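Local coordinates for endo-1,4-b-d-mannanase (PDB 1QNR), which hydrolyses internal beta-1,4-linked mannosidic bonds of mannans, as a fungal beta-mannanase of glycoside hydrolase family 5, at residues A[25-30]-A[54-59]; A[186-191]-A[230-235]. One frame throughout, in Å; residues are numbered along the deposited sequence.

Contact 1: A[25-30]-A[54-59]; sequences NCYWCS and RVWGFN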
ATOM      1  N   ASN A  25      -0.560  -7.079   4.110  1.00  7.72           N
ATOM      2  CA  ASN A  25       0.646  -6.427   3.605  1.00  7.31           C
ATOM      3  C   ASN A  25       1.812  -7.401   3.592  1.00  6.75           C
ATOM      4  O   ASN A  25       2.024  -8.156   4.586  1.00  7.39           O
ATOM      5  CB  ASN A  25       1.082  -5.230   4.537  1.00  8.13           C
ATOM      6  CG  ASN A  25       0.152  -4.055   4.297  1.00  8.08           C
ATOM      7  OD1 ASN A  25       0.350  -3.175   3.426  1.00  8.01           O
ATOM      8  ND2 ASN A  25      -0.958  -3.955   5.073  1.00  7.86           N
ATOM      9  N   CYS A  26       2.532  -7.474   2.466  1.00  7.53           N
ATOM     10  CA  CYS A  26       3.747  -8.302   2.321  1.00  8.26           C
ATOM     11  C   CYS A  26       4.777  -7.542   1.527  1.00  7.71           C
ATOM     12  O   CYS A  26       5.067  -7.803   0.340  1.00  7.75           O
ATOM     13  CB  CYS A  26       3.384  -9.642   1.654  1.00  9.21           C
ATOM     14  SG  CYS A  26       4.879 -10.771   1.625  1.00  9.29           S
ATOM     15  N   TYR A  27       5.364  -6.471   2.133  1.00  7.19           N
ATOM     16  CA  TYR A  27       6.267  -5.589   1.375  1.00  7.30           C
ATOM     17  C   TYR A  27       7.404  -6.387   0.767  1.00  8.25           C
ATOM     18  O   TYR A  27       7.844  -6.083  -0.373  1.00  8.93           O
ATOM     19  CB  TYR A  27       6.800  -4.379   2.213  1.00  8.81           C
ATOM     20  CG  TYR A  27       7.939  -4.728   3.165  1.00  7.38           C
ATOM     21  CD1 TYR A  27       9.273  -4.727   2.690  1.00  9.05           C
ATOM     22  CD2 TYR A  27       7.688  -5.033   4.486  1.00  8.38           C
ATOM     23  CE1 TYR A  27      10.300  -5.100   3.579  1.00  8.26           C
ATOM     24  CE2 TYR A  27       8.706  -5.383   5.375  1.00  8.67           C
ATOM     25  CZ  TYR A  27       9.998  -5.387   4.880  1.00  8.80           C
ATOM     26  OH  TYR A  27      11.056  -5.730   5.764  1.00 11.23           O
ATOM     27  N   TRP A  28       7.854  -7.368   1.551  1.00  8.14           N
ATOM     28  CA  TRP A  28       9.116  -8.081   1.303  1.00  8.24           C
ATOM     29  C   TRP A  28       8.954  -9.171   0.246  1.00  8.24           C
ATOM     30  O   TRP A  28       9.953  -9.692  -0.328  1.00  8.86           O
ATOM     31  CB  TRP A  28       9.599  -8.674   2.661  1.00  8.52           C
ATOM     32  CG  TRP A  28       8.546  -9.424   3.452  1.00  8.09           C
ATOM     33  CD1 TRP A  28       7.822  -8.917   4.503  1.00  8.58           C
ATOM     34  CD2 TRP A  28       8.078 -10.806   3.279  1.00  7.21           C
ATOM     35  NE1 TRP A  28       6.902  -9.896   4.962  1.00  9.64           N
ATOM     36  CE2 TRP A  28       7.065 -11.049   4.224  1.00  7.66           C
ATOM     37  CE3 TRP A  28       8.424 -11.870   2.385  1.00  7.83           C
ATOM     38  CZ2 TRP A  28       6.405 -12.285   4.408  1.00  8.30           C
ATOM     39  CZ3 TRP A  28       7.719 -13.090   2.529  1.00  8.61           C
ATOM     40  CH2 TRP A  28       6.736 -13.264   3.518  1.00  8.40           C
ATOM     41  N   CYS A  29       7.699  -9.466  -0.137  1.00  9.20           N
ATOM     42  CA  CYS A  29       7.474 -10.466  -1.181  1.00  9.44           C
ATOM     43  C   CYS A  29       8.144 -10.079  -2.507  1.00  9.41           C
ATOM     44  O   CYS A  29       8.700 -10.879  -3.292  1.00 10.73           O
ATOM     45  CB  CYS A  29       5.901 -10.552  -1.382  1.00 12.08           C
ATOM     46  SG  CYS A  29       4.988 -11.673  -0.175  1.00 12.73           S
ATOM     47  N   SER A  30       8.181  -8.728  -2.765  1.00  9.09           N
ATOM     48  CA  SER A  30       8.798  -8.212  -4.013  1.00  9.64           C
ATOM     49  C   SER A  30      10.298  -8.411  -4.137  1.00 10.49           C
ATOM     50  O   SER A  30      10.809  -8.221  -5.259  1.00 10.92           O
ATOM     51  CB  SER A  30       8.635  -6.621  -4.041  1.00 12.22           C
ATOM     52  OG  SER A  30       7.213  -6.398  -3.978  1.00 13.06           O
ATOM     53  N   ARG A  54      -0.540  -6.362  -0.544  1.00  6.84           N
ATOM     54  CA  ARG A  54       0.164  -5.069  -0.830  1.00  5.96           C
ATOM     55  C   ARG A  54       1.663  -5.345  -0.821  1.00  6.33           C
ATOM     56  O   ARG A  54       2.203  -5.876   0.188  1.00  7.98           O
ATOM     57  CB  ARG A  54      -0.332  -4.019   0.165  1.00  7.21           C
ATOM     58  CG  ARG A  54       0.302  -2.617  -0.126  1.00  7.13           C
ATOM     59  CD  ARG A  54      -0.606  -1.554   0.548  1.00  6.15           C
ATOM     60  NE  ARG A  54       0.005  -0.194   0.537  1.00  7.12           N
ATOM     61  CZ  ARG A  54       0.764   0.301   1.546  1.00  6.41           C
ATOM     62  NH1 ARG A  54       1.089  -0.467   2.601  1.00  7.52           N
ATOM     63  NH2 ARG A  54       1.124   1.589   1.467  1.00  7.20           N
ATOM     64  N   VAL A  55       2.369  -5.034  -1.927  1.00  6.19           N
ATOM     65  CA  VAL A  55       3.856  -5.358  -2.073  1.00  6.52           C
ATOM     66  C   VAL A  55       4.565  -4.073  -2.468  1.00  7.48           C
ATOM     67  O   VAL A  55       3.956  -3.209  -3.156  1.00  8.83           O
ATOM     68  CB  VAL A  55       4.055  -6.499  -3.113  1.00  7.37           C
ATOM     69  CG1 VAL A  55       3.265  -7.758  -2.692  1.00  9.31           C
ATOM     70  CG2 VAL A  55       3.684  -6.098  -4.551  1.00  8.75           C
ATOM     71  N   TRP A  56       5.872  -3.938  -2.136  1.00  7.10           N
ATOM     72  CA  TRP A  56       6.569  -2.680  -2.609  1.00  6.90           C
ATOM     73  C   TRP A  56       6.836  -2.732  -4.111  1.00  7.30           C
ATOM     74  O   TRP A  56       7.355  -3.704  -4.677  1.00  8.57           O
ATOM     75  CB  TRP A  56       7.892  -2.476  -1.852  1.00  7.88           C
ATOM     76  CG  TRP A  56       7.748  -1.946  -0.428  1.00  6.84           C
ATOM     77  CD1 TRP A  56       8.846  -1.763   0.381  1.00  8.01           C
ATOM     78  CD2 TRP A  56       6.593  -1.481   0.319  1.00  7.45           C
ATOM     79  NE1 TRP A  56       8.445  -1.167   1.559  1.00  8.77           N
ATOM     80  CE2 TRP A  56       7.079  -1.011   1.564  1.00  8.42           C
ATOM     81  CE3 TRP A  56       5.193  -1.444   0.049  1.00  7.83           C
ATOM     82  CZ2 TRP A  56       6.250  -0.441   2.558  1.00  8.76           C
ATOM     83  CZ3 TRP A  56       4.380  -0.886   1.085  1.00  7.65           C
ATOM     84  CH2 TRP A  56       4.876  -0.392   2.349  1.00  7.91           C
ATOM     85  N   GLY A  57       6.580  -1.594  -4.797  1.00  6.31           N
ATOM     86  CA  GLY A  57       6.934  -1.474  -6.229  1.00  7.74           C
ATOM     87  C   GLY A  57       8.175  -0.641  -6.463  1.00  6.54           C
ATOM     88  O   GLY A  57       8.420  -0.236  -7.643  1.00 10.82           O
ATOM     89  N   PHE A  58       9.007  -0.465  -5.433  1.00  7.03           N
ATOM     90  CA  PHE A  58      10.213   0.326  -5.458  1.00  7.94           C
ATOM     91  C   PHE A  58      11.336  -0.365  -4.676  1.00  7.27           C
ATOM     92  O   PHE A  58      11.097  -1.179  -3.783  1.00  8.13           O
ATOM     93  CB  PHE A  58       9.969   1.745  -4.779  1.00  7.85           C
ATOM     94  CG  PHE A  58       9.370   1.658  -3.366  1.00  7.22           C
ATOM     95  CD1 PHE A  58      10.234   1.446  -2.249  1.00  7.85           C
ATOM     96  CD2 PHE A  58       8.007   1.744  -3.149  1.00  7.60           C
ATOM     97  CE1 PHE A  58       9.669   1.334  -0.980  1.00  7.64           C
ATOM     98  CE2 PHE A  58       7.439   1.661  -1.864  1.00  8.48           C
ATOM     99  CZ  PHE A  58       8.288   1.447  -0.778  1.00  8.51           C
ATOM    100  N   ASN A  59      12.577   0.024  -5.087  1.00  8.07           N
ATOM    101  CA  ASN A  59      13.785  -0.351  -4.313  1.00  7.57           C
ATOM    102  C   ASN A  59      14.892   0.539  -4.891  1.00  8.77           C
ATOM    103  O   ASN A  59      15.560   0.266  -5.911  1.00  8.65           O
ATOM    104  CB  ASN A  59      14.084  -1.884  -4.463  1.00  9.10           C
ATOM    105  CG  ASN A  59      15.168  -2.332  -3.500  1.00  9.91           C
ATOM    106  OD1 ASN A  59      16.102  -1.579  -3.212  1.00 13.53           O
ATOM    107  ND2 ASN A  59      15.123  -3.574  -2.973  1.00  9.49           N
TER
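Asn25 and Arg54 lie side by side and point the same way, joined by a hydrogen bond of 2.9 Å from Arg54 NH1 to Asn25 OD1. Arg54 CG is anti to the backbone N (chi1 -177°), and the chain, extended to NE, carries the guanidinium alongside Asn25. The oxygen sits at the guanidinium edge, while the amide stands almost perpendicular to that plane, at 88°. Arginine suits because one flat cation serves several acceptors: NH1 is shared with Glu276, NE forms salt bridges with Glu165 and Glu275, and NH2 donates to Asn168. Asn25 ND2 donates to the carbonyl oxygens of Glu275 and Phe305, which fixes the amide flip.

Between backbones, Cys26 N bonds to Arg54 O at 2.8 Å; Trp56 N to Tyr27 O is weak. Here strands 21-25 and 52-54 of the (beta/alpha)8 barrel end. Family 5 active sites lie at these C-terminal ends, with the nucleophilic glutamate on the seventh strand, probably Glu276, making Arg54 a likely second-shell residue.

From a side chain, the short Ser30 hydroxyl donates to backbone Trp56 O at 2.8 Å.

The flat Trp56 indole suits a CH2 group: Tyr27 CB stands 3.4 Å from its five-membered-ring centroid, a CH-pi contact over the face, and Phe58 CZ approaches the opposite face. Tyr27 OH bonds to Asn319. Cys29, disulfide-bonded to Cys26, sets CB 4.1 Å from Val55 CG1.

Contact 2: A[186-191]-A[230-235]; sequences SVSQYV and VQIKSL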
ATOM      1  N   SER A 186      -1.958  15.696 -10.489  1.00  9.83           N
ATOM      2  CA  SER A 186      -1.159  15.538 -11.706  1.00 10.51           C
ATOM      3  C   SER A 186      -0.620  14.123 -11.902  1.00  8.94           C
ATOM      4  O   SER A 186      -0.689  13.559 -13.045  1.00 10.22           O
ATOM      5  CB  SER A 186       0.036  16.527 -11.667  1.00 14.46           C
ATOM      6  OG  SER A 186       0.686  16.436 -12.932  1.00 21.37           O
ATOM      7  N   VAL A 187      -0.091  13.489 -10.812  1.00  9.04           N
ATOM      8  CA  VAL A 187       0.493  12.151 -11.020  1.00  9.61           C
ATOM      9  C   VAL A 187      -0.618  11.142 -11.284  1.00  8.47           C
ATOM     10  O   VAL A 187      -0.412  10.253 -12.156  1.00  8.75           O
ATOM     11  CB  VAL A 187       1.350  11.721  -9.809  1.00  9.42           C
ATOM     12  CG1 VAL A 187       1.854  10.276  -9.914  1.00 10.12           C
ATOM     13  CG2 VAL A 187       2.565  12.659  -9.614  1.00 11.26           C
ATOM     14  N   SER A 188      -1.760  11.202 -10.612  1.00  8.14           N
ATOM     15  CA  SER A 188      -2.832  10.181 -10.902  1.00  8.50           C
ATOM     16  C   SER A 188      -3.352  10.380 -12.319  1.00  9.12           C
ATOM     17  O   SER A 188      -3.703   9.398 -12.954  1.00  9.05           O
ATOM     18  CB  SER A 188      -3.942  10.212  -9.854  1.00  8.08           C
ATOM     19  OG  SER A 188      -4.606  11.522  -9.741  1.00  9.62           O
ATOM     20  N   GLN A 189      -3.509  11.624 -12.813  1.00  9.16           N
ATOM     21  CA  GLN A 189      -3.838  11.815 -14.243  1.00  9.39           C
ATOM     22  C   GLN A 189      -2.801  11.177 -15.137  1.00  8.74           C
ATOM     23  O   GLN A 189      -3.172  10.511 -16.166  1.00 10.75           O
ATOM     24  CB  GLN A 189      -3.954  13.335 -14.606  1.00 10.96           C
ATOM     25  CG  GLN A 189      -5.181  14.026 -14.062  1.00 12.82           C
ATOM     26  CD  GLN A 189      -5.139  15.546 -14.304  1.00 17.32           C
ATOM     27  OE1 GLN A 189      -4.306  16.040 -15.094  1.00 22.05           O
ATOM     28  NE2 GLN A 189      -6.053  16.235 -13.670  1.00 16.05           N
ATOM     29  N   TYR A 190      -1.499  11.266 -14.826  1.00  8.40           N
ATOM     30  CA  TYR A 190      -0.459  10.603 -15.645  1.00  8.52           C
ATOM     31  C   TYR A 190      -0.611   9.104 -15.619  1.00  8.61           C
ATOM     32  O   TYR A 190      -0.526   8.425 -16.684  1.00  8.04           O
ATOM     33  CB  TYR A 190       0.929  11.046 -15.121  1.00  9.71           C
ATOM     34  CG  TYR A 190       2.099  10.402 -15.847  1.00  9.40           C
ATOM     35  CD1 TYR A 190       2.224  10.605 -17.232  1.00 11.32           C
ATOM     36  CD2 TYR A 190       3.064   9.589 -15.259  1.00 10.36           C
ATOM     37  CE1 TYR A 190       3.235  10.016 -18.019  1.00 13.21           C
ATOM     38  CE2 TYR A 190       4.128   9.035 -15.968  1.00 11.20           C
ATOM     39  CZ  TYR A 190       4.151   9.230 -17.343  1.00 12.18           C
ATOM     40  OH  TYR A 190       5.191   8.614 -18.075  1.00 13.96           O
ATOM     41  N   VAL A 191      -0.847   8.498 -14.453  1.00  9.37           N
ATOM     42  CA  VAL A 191      -1.028   7.029 -14.400  1.00  9.25           C
ATOM     43  C   VAL A 191      -2.229   6.614 -15.246  1.00  9.36           C
ATOM     44  O   VAL A 191      -2.119   5.630 -16.038  1.00  9.70           O
ATOM     45  CB  VAL A 191      -1.232   6.529 -12.933  1.00  9.45           C
ATOM     46  CG1 VAL A 191      -1.482   5.001 -12.872  1.00  9.63           C
ATOM     47  CG2 VAL A 191       0.016   6.833 -12.090  1.00  9.40           C
ATOM     48  N   VAL A 230      -9.551  12.718  -1.076  1.00 14.19           N
ATOM     49  CA  VAL A 230     -10.424  11.684  -1.700  1.00 15.72           C
ATOM     50  C   VAL A 230     -11.417  12.282  -2.693  1.00 15.31           C
ATOM     51  O   VAL A 230     -12.016  11.494  -3.428  1.00 16.94           O
ATOM     52  CB  VAL A 230     -11.211  10.901  -0.634  1.00 18.23           C
ATOM     53  CG1 VAL A 230     -10.297  10.082   0.248  1.00 20.52           C
ATOM     54  CG2 VAL A 230     -12.132  11.743   0.239  1.00 18.21           C
ATOM     55  N   GLN A 231     -11.558  13.575  -2.825  1.00 13.24           N
ATOM     56  CA  GLN A 231     -12.386  14.230  -3.821  1.00 15.60           C
ATOM     57  C   GLN A 231     -11.689  14.368  -5.160  1.00 13.29           C
ATOM     58  O   GLN A 231     -12.347  14.693  -6.168  1.00 16.92           O
ATOM     59  CB  GLN A 231     -12.839  15.655  -3.334  1.00 23.23           C
ATOM     60  CG  GLN A 231     -13.852  15.398  -2.242  1.00 31.85           C
ATOM     61  CD  GLN A 231     -14.205  16.500  -1.285  1.00 38.44           C
ATOM     62  OE1 GLN A 231     -14.711  16.133  -0.196  1.00 42.11           O
ATOM     63  NE2 GLN A 231     -13.942  17.739  -1.639  1.00 39.83           N
ATOM     64  N   ILE A 232     -10.379  14.069  -5.305  1.00 11.15           N
ATOM     65  CA  ILE A 232      -9.663  14.147  -6.589  1.00 11.12           C
ATOM     66  C   ILE A 232     -10.272  13.129  -7.565  1.00 10.78           C
ATOM     67  O   ILE A 232     -10.401  11.954  -7.221  1.00 11.34           O
ATOM     68  CB  ILE A 232      -8.126  13.903  -6.359  1.00 11.28           C
ATOM     69  CG1 ILE A 232      -7.522  15.051  -5.503  1.00 10.87           C
ATOM     70  CG2 ILE A 232      -7.387  13.735  -7.700  1.00 11.97           C
ATOM     71  CD1 ILE A 232      -6.071  14.792  -5.070  1.00 11.78           C
ATOM     72  N   LYS A 233     -10.660  13.565  -8.780  1.00 13.23           N
ATOM     73  CA  LYS A 233     -11.418  12.709  -9.668  1.00 14.10           C
ATOM     74  C   LYS A 233     -10.672  11.484 -10.158  1.00 11.65           C
ATOM     75  O   LYS A 233     -11.302  10.427 -10.362  1.00 12.44           O
ATOM     76  CB  LYS A 233     -11.834  13.531 -10.938  1.00 19.61           C
ATOM     77  CG  LYS A 233     -12.588  14.815 -10.734  1.00 25.70           C
ATOM     78  CD  LYS A 233     -13.218  15.146 -12.103  1.00 30.61           C
ATOM     79  CE  LYS A 233     -12.301  15.185 -13.314  1.00 32.02           C
ATOM     80  NZ  LYS A 233     -13.067  15.993 -14.374  1.00 34.63           N
ATOM     81  N   SER A 234      -9.329  11.632 -10.293  1.00 12.34           N
ATOM     82  CA  SER A 234      -8.481  10.543 -10.802  1.00 11.24           C
ATOM     83  C   SER A 234      -7.980   9.638  -9.679  1.00 10.30           C
ATOM     84  O   SER A 234      -7.101   8.770  -9.977  1.00 11.70           O
ATOM     85  CB  SER A 234      -7.383  11.168 -11.645  1.00 12.62           C
ATOM     86  OG  SER A 234      -6.817  12.315 -11.011  1.00 11.90           O
ATOM     87  N   LEU A 235      -8.466   9.772  -8.437  1.00  8.84           N
ATOM     88  CA  LEU A 235      -8.237   8.743  -7.368  1.00  9.71           C
ATOM     89  C   LEU A 235      -9.574   8.045  -7.212  1.00 10.06           C
ATOM     90  O   LEU A 235     -10.643   8.649  -6.979  1.00 12.48           O
ATOM     91  CB  LEU A 235      -7.752   9.382  -6.041  1.00 10.13           C
ATOM     92  CG  LEU A 235      -6.409  10.100  -6.143  1.00  9.98           C
ATOM     93  CD1 LEU A 235      -6.085  10.781  -4.789  1.00 11.36           C
ATOM     94  CD2 LEU A 235      -5.232   9.192  -6.504  1.00 10.91           C
TER
HETATM   95  O   HOH W   1      -7.933  14.748 -11.880  1.00 15.73           O
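Ser188 and Ser234 meet hydroxyl to hydroxyl, with Ser188 OG 2.7 Å from Ser234 OG. Each CB points toward the other segment. Serine fits both positions, since its short side chain lets helix and loop approach closely while still offering a polar atom. Beside this pair one contact is apolar, Leu235 CD2 touching Ser188 CB at 3.7 Å, and the methyl Ile232 CG2 lies near the hydroxyl oxygen, 4.1 Å from Ser188 OG.

A single ordered water extends the junction, bridging Gln189 NE2 and Ser234 OG. It accepts from Gln189 NE2 at 3.0 Å and also bonds to Ser234 OG at 2.8 Å, so the long, extended chain of exposed Gln189 is linked to the loop through it.

In the (beta/alpha)8 barrel, helix 178-194 follows strand 161-165, and the loop leads into strand 238-242; the contact thus ties an outer helix to the approach of a later strand. Ser234 is held in place by a type I beta turn from Ile232 to Leu235, closed by Leu235 N to Ile232 O at 3.2 Å. Ser188 OG stands between its own backbone N and carbonyl carbon (chi1 59°), a rotamer that keeps it hydrogen-bonded to Ala184 O, one turn back in the helix, while it meets Ser234. Ser188 also packs on Val200 of strand 199-201. Lys270 NZ bonds to the carbonyl oxygens of Val230 and Leu235, at both ends of the segment, whereas the buried Ser234 O has no hydrogen-bonding partner in the model.

Contact 1 and contact 2 belong to one barrel but do not touch: their centres are 22 Å apart and their nearest atoms about 12 Å. Contact 1 is the inner one, its centre 8 Å from that of the chain against 16 Å for contact 2. It lies at the C-terminal ends of the barrel strands, where family 5 enzymes have their active site, consistent with a place beside the substrate cleft. The Trp56 side chain is about 8 Å from a bound beta-D-mannopyranose, and its NE1 bonds to a glycerol, probably a crystallisation additive. Contact 2 is structural packing, joining an outer helix, which comes after strand 161-165 in the chain, to the loop entering strand 238-242 at its N-terminal end.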